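Taurocyamine kinase (PDB 4WO8) reversibly transfers a phosphate group between ATP and taurocyamine, using magnesium as cofactor, as a member of the phosphagen (ATP:guanido) kinase family. Local coordinates at residues Ala641-Lys646 / Tyr683-Lys688. The protein carries 4 engineered substitutions. Residues are numbered along the deposited sequence; the frame is centred on the assembly and turned at random.
Sequences ASVLLK and YDISNK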
loop_
_atom_site.group_PDB
_atom_site.type_symbol
_atom_site.label_atom_id
_atom_site.label_comp_id
_atom_site.label_asym_id
_atom_site.label_seq_id
_atom_site.Cartn_x
_atom_site.Cartn_y
_atom_site.Cartn_z
ATOM N N ALA A 641 26.517 -8.561 16.014
ATOM C CA ALA A 641 27.837 -8.083 15.619
ATOM C C ALA A 641 28.126 -8.578 14.212
ATOM O O ALA A 641 27.927 -9.754 13.919
ATOM C CB ALA A 641 28.896 -8.564 16.579
ATOM N N SER A 642 28.592 -7.695 13.337
ATOM C CA SER A 642 28.754 -8.079 11.946
ATOM C C SER A 642 29.978 -7.465 11.267
ATOM O O SER A 642 30.475 -6.418 11.687
ATOM C CB SER A 642 27.499 -7.704 11.169
ATOM O OG SER A 642 27.421 -6.304 11.008
ATOM N N VAL A 643 30.457 -8.118 10.207
ATOM C CA VAL A 643 31.542 -7.553 9.407
ATOM C C VAL A 643 31.210 -7.585 7.925
ATOM O O VAL A 643 30.535 -8.492 7.452
ATOM C CB VAL A 643 32.877 -8.292 9.632
ATOM C CG1 VAL A 643 33.392 -8.059 11.047
ATOM C CG2 VAL A 643 32.729 -9.777 9.349
ATOM N N LEU A 644 31.663 -6.569 7.201
ATOM C CA LEU A 644 31.617 -6.607 5.751
ATOM C C LEU A 644 32.937 -7.188 5.275
ATOM O O LEU A 644 33.981 -6.530 5.330
ATOM C CB LEU A 644 31.366 -5.228 5.148
ATOM C CG LEU A 644 30.818 -5.382 3.725
ATOM C CD1 LEU A 644 29.628 -6.345 3.725
ATOM C CD2 LEU A 644 30.427 -4.038 3.126
ATOM N N LEU A 645 32.873 -8.435 4.817
ATOM C CA LEU A 645 34.060 -9.253 4.611
ATOM C C LEU A 645 34.336 -9.588 3.141
ATOM O O LEU A 645 33.444 -10.040 2.416
ATOM C CB LEU A 645 33.922 -10.547 5.419
ATOM C CG LEU A 645 35.147 -11.453 5.505
ATOM C CD1 LEU A 645 36.286 -10.718 6.174
ATOM C CD2 LEU A 645 34.819 -12.747 6.240
ATOM N N LYS A 646 35.582 -9.362 2.719
ATOM C CA LYS A 646 36.075 -9.773 1.399
ATOM C C LYS A 646 36.735 -11.145 1.441
ATOM O O LYS A 646 37.886 -11.276 1.870
ATOM C CB LYS A 646 37.086 -8.768 0.852
ATOM C CG LYS A 646 36.530 -7.415 0.492
ATOM C CD LYS A 646 37.674 -6.450 0.212
ATOM C CE LYS A 646 37.161 -5.090 -0.236
ATOM N NZ LYS A 646 38.207 -4.036 -0.118
ATOM N N TYR A 683 30.847 -10.616 1.714
ATOM C CA TYR A 683 29.802 -11.193 2.546
ATOM C C TYR A 683 29.579 -10.400 3.819
ATOM O O TYR A 683 30.523 -9.897 4.435
ATOM C CB TYR A 683 30.139 -12.640 2.911
ATOM C CG TYR A 683 29.729 -13.653 1.873
ATOM C CD1 TYR A 683 28.400 -14.042 1.747
ATOM C CD2 TYR A 683 30.667 -14.236 1.028
ATOM C CE1 TYR A 683 28.011 -14.974 0.803
ATOM C CE2 TYR A 683 30.287 -15.173 0.080
ATOM C CZ TYR A 683 28.957 -15.537 -0.025
ATOM O OH TYR A 683 28.569 -16.465 -0.962
ATOM N N ASP A 684 28.316 -10.286 4.205
ATOM C CA ASP A 684 27.976 -9.761 5.514
ATOM C C ASP A 684 27.928 -10.924 6.500
ATOM O O ASP A 684 27.028 -11.759 6.445
ATOM C CB ASP A 684 26.640 -9.021 5.473
ATOM C CG ASP A 684 26.247 -8.468 6.819
ATOM O OD1 ASP A 684 25.790 -9.259 7.667
ATOM O OD2 ASP A 684 26.394 -7.247 7.036
ATOM N N ILE A 685 28.917 -10.988 7.384
ATOM C CA ILE A 685 29.005 -12.074 8.356
ATOM C C ILE A 685 28.600 -11.568 9.729
ATOM O O ILE A 685 28.999 -10.484 10.136
ATOM C CB ILE A 685 30.432 -12.669 8.436
ATOM C CG1 ILE A 685 30.947 -13.032 7.042
ATOM C CG2 ILE A 685 30.463 -13.894 9.360
ATOM C CD1 ILE A 685 30.137 -14.111 6.364
ATOM N N SER A 686 27.809 -12.353 10.444
ATOM C CA SER A 686 27.372 -11.949 11.771
ATOM C C SER A 686 27.136 -13.148 12.670
ATOM O O SER A 686 26.950 -14.267 12.193
ATOM C CB SER A 686 26.095 -11.109 11.678
ATOM O OG SER A 686 25.049 -11.855 11.087
ATOM N N ASN A 687 27.144 -12.917 13.978
ATOM C CA ASN A 687 26.763 -13.968 14.910
ATOM C C ASN A 687 25.290 -14.292 14.716
ATOM O O ASN A 687 24.490 -13.423 14.358
ATOM C CB ASN A 687 27.037 -13.547 16.350
ATOM C CG ASN A 687 26.220 -12.332 16.765
ATOM O OD1 ASN A 687 26.500 -11.206 16.341
ATOM N ND2 ASN A 687 25.201 -12.555 17.591
ATOM N N LYS A 688 24.933 -15.549 14.939
ATOM C CA LYS A 688 23.557 -15.993 14.778
ATOM C C LYS A 688 22.812 -15.962 16.121
ATOM O O LYS A 688 21.635 -15.597 16.188
ATOM C CB LYS A 688 23.546 -17.396 14.167
ATOM C CG LYS A 688 22.214 -18.095 14.131
ATOM C CD LYS A 688 22.409 -19.545 13.707
ATOM C CE LYS A 688 21.245 -20.426 14.143
ATOM N NZ LYS A 688 20.024 -20.180 13.320
HETATM O O HOH W 1 28.523 -5.265 8.443
#
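Ala-641 N donates a hydrogen bond to the side-chain oxygen OD1 of Asn-687 at 2.7 Å, meeting the amide carbonyl almost head-on (C=O...N angle 161°). With CG lying between its own backbone N and carbonyl carbon (chi1 63°), the Asn-687 amide is turned across to Ala-641 where the backbone ladder ends, and ND2 reaches Met-639 O. Asn-687 N returns a longer bond, 3.3 Å, to Ala-641 O. Farther along, Val-643 and Ile-685 exchange a pair of backbone bonds, as do Leu-645 and Tyr-683. This is antiparallel pairing inside the eight-stranded sheet of the second phosphagen kinase catalytic domain, with strand 639-646 set between 480-489 and 682-687. Ala-641 to Leu-644 belong to a predicted ATP site. On the face carrying Ser-642, Leu-644, Asp-684 and Ser-686, a water links Ser-642 OG to Asp-684 OD2, donating to the carboxylate, whose OD1 makes a salt bridge with Arg-640. Ser-642 and Ser-686, a non-hydrogen-bonded pair, touch CB to CB at 3.7 Å. The other face is greasy: Val-643 CG2 leans on Ile-685 CB at 3.8 Å, and Leu-645 CD2 approaches Ile-685 CG1 at 4.0 Å. Helix 695-712 closes over this side, its Val-706 touching both Val-643 and Ile-685.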